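Local coordinates for antitoxin VapB2 (Rickettsia felis, PDB 3ZVK), which neutralises the VapC2 toxin of a type II toxin-antitoxin system and, together with that toxin, binds DNA from its own promoter, at residues K5-G10 against A14-K19. Numbering follows the deposited sequence.
Sequences KIFMNG and AVRLPK. With nucleotides of chain J; nucleotides of chain I.
Phe-7 places CG between its backbone N and carbonyl carbon (chi1 68°), which leans the ring across the neighbouring strand; Arg-16 extends straight through chi2 and then bends at chi3 (-79°), laying its guanidinium flat on that ring. Both belong to the N-terminal antiparallel hairpin of the MazE/AbrB-type antitoxin domain, strand 3-9 against strand 12-17, whose sheet runs on into the second VapB2 subunit. The guanidinium and ring centres are 4.4 Å apart with planes only 13° from parallel, an off-centre cation-pi stack in which NH2 lies over the rim of the ring near CG, 3.6 Å from that atom. Ala-14 CB covers the opposite face, a CH-pi contact 3.9 Å from the ring centroid; the short side chain puts its methyl directly against the ring. In the backbone, Phe-7 and Ala-14 are a hydrogen-bonded pair, N to O in both directions, and Arg-16 N gives a nearly straight bond to Lys-5 O. On the other face of the hairpin Ile-6 CG1 meets Val-15 CG2 at 3.9 Å, branched apolar chains suited to a buried surface, and Ile-6 packs on Val-28 of the second subunit.

The opposite face of the guanidinium lies against C6 of DT19 of chain J, offset toward the rim, while NE bonds Asn-9 OD1 of the second subunit. The stack, this bond and one to the DT19 phosphate together would limit guanidinium rotation at the DNA backbone. The aliphatic chain of Lys-5 runs alongside that phosphate, its charge probably favouring the polyanion. Arg-16 NH1 itself donates to OP2 of DT19 of chain J at 2.9 Å.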
# COMPACT_ATOMS: atom_id res chain seq x y z
N LYS F 5 1.73 14.87 21.12
CA LYS F 5 1.22 15.01 22.47
C LYS F 5 1.40 13.75 23.31
O LYS F 5 1.32 12.63 22.81
CB LYS F 5 -0.23 15.49 22.48
CG LYS F 5 -0.36 16.96 22.09
CD LYS F 5 -1.79 17.47 22.23
CE LYS F 5 -2.14 18.68 21.38
NZ LYS F 5 -1.19 19.82 21.53
N ILE F 6 1.69 13.96 24.60
CA ILE F 6 1.81 12.92 25.62
C ILE F 6 0.45 12.85 26.34
O ILE F 6 -0.13 13.89 26.67
CB ILE F 6 3.01 13.18 26.57
CG1 ILE F 6 4.32 12.81 25.87
CG2 ILE F 6 2.88 12.38 27.87
CD1 ILE F 6 5.36 13.74 26.09
N PHE F 7 -0.09 11.63 26.49
CA PHE F 7 -1.37 11.41 27.16
C PHE F 7 -1.30 10.12 27.97
O PHE F 7 -0.31 9.41 27.89
CB PHE F 7 -2.53 11.40 26.12
CG PHE F 7 -2.52 10.23 25.18
CD1 PHE F 7 -1.70 10.22 24.05
CD2 PHE F 7 -3.31 9.11 25.43
CE1 PHE F 7 -1.66 9.12 23.20
CE2 PHE F 7 -3.28 8.01 24.57
CZ PHE F 7 -2.45 8.02 23.46
N MET F 8 -2.32 9.84 28.76
CA MET F 8 -2.38 8.63 29.59
C MET F 8 -3.30 7.60 28.97
O MET F 8 -4.39 7.93 28.47
CB MET F 8 -2.84 8.94 31.02
CG MET F 8 -1.88 9.84 31.81
SD MET F 8 -0.19 9.20 31.98
CE MET F 8 0.57 10.52 32.96
N ASN F 9 -2.83 6.35 28.97
CA ASN F 9 -3.55 5.18 28.51
C ASN F 9 -3.40 4.19 29.64
O ASN F 9 -2.30 3.69 29.86
CB ASN F 9 -2.99 4.63 27.21
CG ASN F 9 -3.89 3.58 26.59
OD1 ASN F 9 -3.47 2.45 26.38
ND2 ASN F 9 -5.16 3.93 26.31
N GLY F 10 -4.47 4.04 30.42
CA GLY F 10 -4.45 3.23 31.63
C GLY F 10 -3.57 3.92 32.64
O GLY F 10 -3.71 5.12 32.88
N ALA F 14 1.65 7.66 27.14
CA ALA F 14 1.70 7.35 25.70
C ALA F 14 1.95 8.60 24.89
O ALA F 14 1.67 9.70 25.36
CB ALA F 14 0.41 6.64 25.26
N VAL F 15 2.49 8.42 23.67
CA VAL F 15 2.77 9.52 22.71
C VAL F 15 1.87 9.31 21.48
O VAL F 15 1.86 8.24 20.91
CB VAL F 15 4.27 9.62 22.34
CG1 VAL F 15 4.53 10.74 21.34
CG2 VAL F 15 5.13 9.82 23.57
N ARG F 16 1.07 10.32 21.13
CA ARG F 16 0.18 10.22 19.97
C ARG F 16 0.99 10.58 18.74
O ARG F 16 1.46 11.71 18.63
CB ARG F 16 -1.02 11.16 20.14
CG ARG F 16 -2.24 10.67 19.40
CD ARG F 16 -3.41 11.64 19.51
NE ARG F 16 -4.09 11.49 20.80
CZ ARG F 16 -4.02 12.37 21.79
NH1 ARG F 16 -3.35 13.51 21.64
NH2 ARG F 16 -4.63 12.13 22.94
N LEU F 17 1.20 9.61 17.84
CA LEU F 17 2.02 9.82 16.66
C LEU F 17 1.31 10.58 15.55
O LEU F 17 0.23 10.15 15.14
CB LEU F 17 2.53 8.48 16.08
CG LEU F 17 3.33 7.54 16.98
CD1 LEU F 17 3.57 6.23 16.26
CD2 LEU F 17 4.67 8.14 17.39
N PRO F 18 1.97 11.61 14.94
CA PRO F 18 1.38 12.25 13.74
C PRO F 18 1.31 11.20 12.61
O PRO F 18 2.14 10.29 12.59
CB PRO F 18 2.37 13.38 13.42
CG PRO F 18 3.16 13.59 14.73
CD PRO F 18 3.28 12.22 15.29
N LYS F 19 0.28 11.31 11.70
CA LYS F 19 0.05 10.40 10.57
C LYS F 19 1.30 10.08 9.74
O LYS F 19 1.52 8.91 9.41
CB LYS F 19 -1.15 10.81 9.71
CG LYS F 19 -1.08 12.16 8.99
CD LYS F 19 -2.42 12.49 8.36
CE LYS F 19 -2.36 13.79 7.61
NZ LYS F 19 -2.13 13.56 6.16
P DT J 19 -3.37 16.01 18.74
OP1 DT J 19 -2.68 17.31 18.65
OP2 DT J 19 -2.59 14.82 19.19
O5' DT J 19 -4.63 16.21 19.70
C5' DT J 19 -5.59 17.25 19.48
C4' DT J 19 -6.74 17.20 20.48
O4' DT J 19 -7.69 16.17 20.14
C3' DT J 19 -6.33 16.95 21.92
O3' DT J 19 -6.85 17.98 22.74
C2' DT J 19 -6.92 15.59 22.29
C1' DT J 19 -8.10 15.52 21.34
N1 DT J 19 -8.61 14.17 21.00
C2 DT J 19 -9.97 13.92 21.18
O2 DT J 19 -10.76 14.71 21.70
N3 DT J 19 -10.37 12.68 20.74
C4 DT J 19 -9.60 11.69 20.14
O4 DT J 19 -10.13 10.62 19.87
C5 DT J 19 -8.21 12.01 19.96
C7 DT J 19 -7.28 11.02 19.33
C6 DT J 19 -7.79 13.22 20.40
P DA J 18 -3.15 12.31 13.03
OP1 DA J 18 -1.85 12.91 12.70
OP2 DA J 18 -3.22 10.93 13.56
O5' DA J 18 -3.91 13.20 14.08
C5' DA J 18 -4.09 14.60 14.03
C4' DA J 18 -4.90 15.01 15.25
O4' DA J 18 -6.23 14.42 15.18
C3' DA J 18 -4.31 14.61 16.61
O3' DA J 18 -3.94 15.79 17.26
C2' DA J 18 -5.43 13.80 17.30
C1' DA J 18 -6.65 14.20 16.50
N9 DA J 18 -7.75 13.24 16.46
C8 DA J 18 -7.75 12.00 15.87
N7 DA J 18 -8.89 11.37 15.96
C5 DA J 18 -9.71 12.26 16.64
C6 DA J 18 -11.09 12.20 17.01
N6 DA J 18 -11.86 11.13 16.79
N1 DA J 18 -11.61 13.26 17.66
C2 DA J 18 -10.82 14.34 17.93
N3 DA J 18 -9.52 14.52 17.62
C4 DA J 18 -9.02 13.43 16.97
P DT I 3 2.05 -3.24 27.27
OP1 DT I 3 2.99 -4.29 26.80
OP2 DT I 3 2.16 -1.89 26.69
O5' DT I 3 0.57 -3.80 27.06
C5' DT I 3 0.17 -5.09 27.57
C4' DT I 3 -1.32 -5.31 27.46
O4' DT I 3 -2.04 -4.46 28.39
C3' DT I 3 -1.91 -5.03 26.09
O3' DT I 3 -2.55 -6.20 25.63
C2' DT I 3 -2.87 -3.86 26.30
C1' DT I 3 -3.23 -4.05 27.76
N1 DT I 3 -3.83 -2.85 28.46
C2 DT I 3 -5.15 -2.87 28.90
O2 DT I 3 -5.89 -3.83 28.80
N3 DT I 3 -5.56 -1.72 29.52
C4 DT I 3 -4.83 -0.55 29.71
O4 DT I 3 -5.36 0.41 30.28
C5 DT I 3 -3.46 -0.59 29.23
C7 DT I 3 -2.53 0.57 29.38
C6 DT I 3 -3.03 -1.72 28.64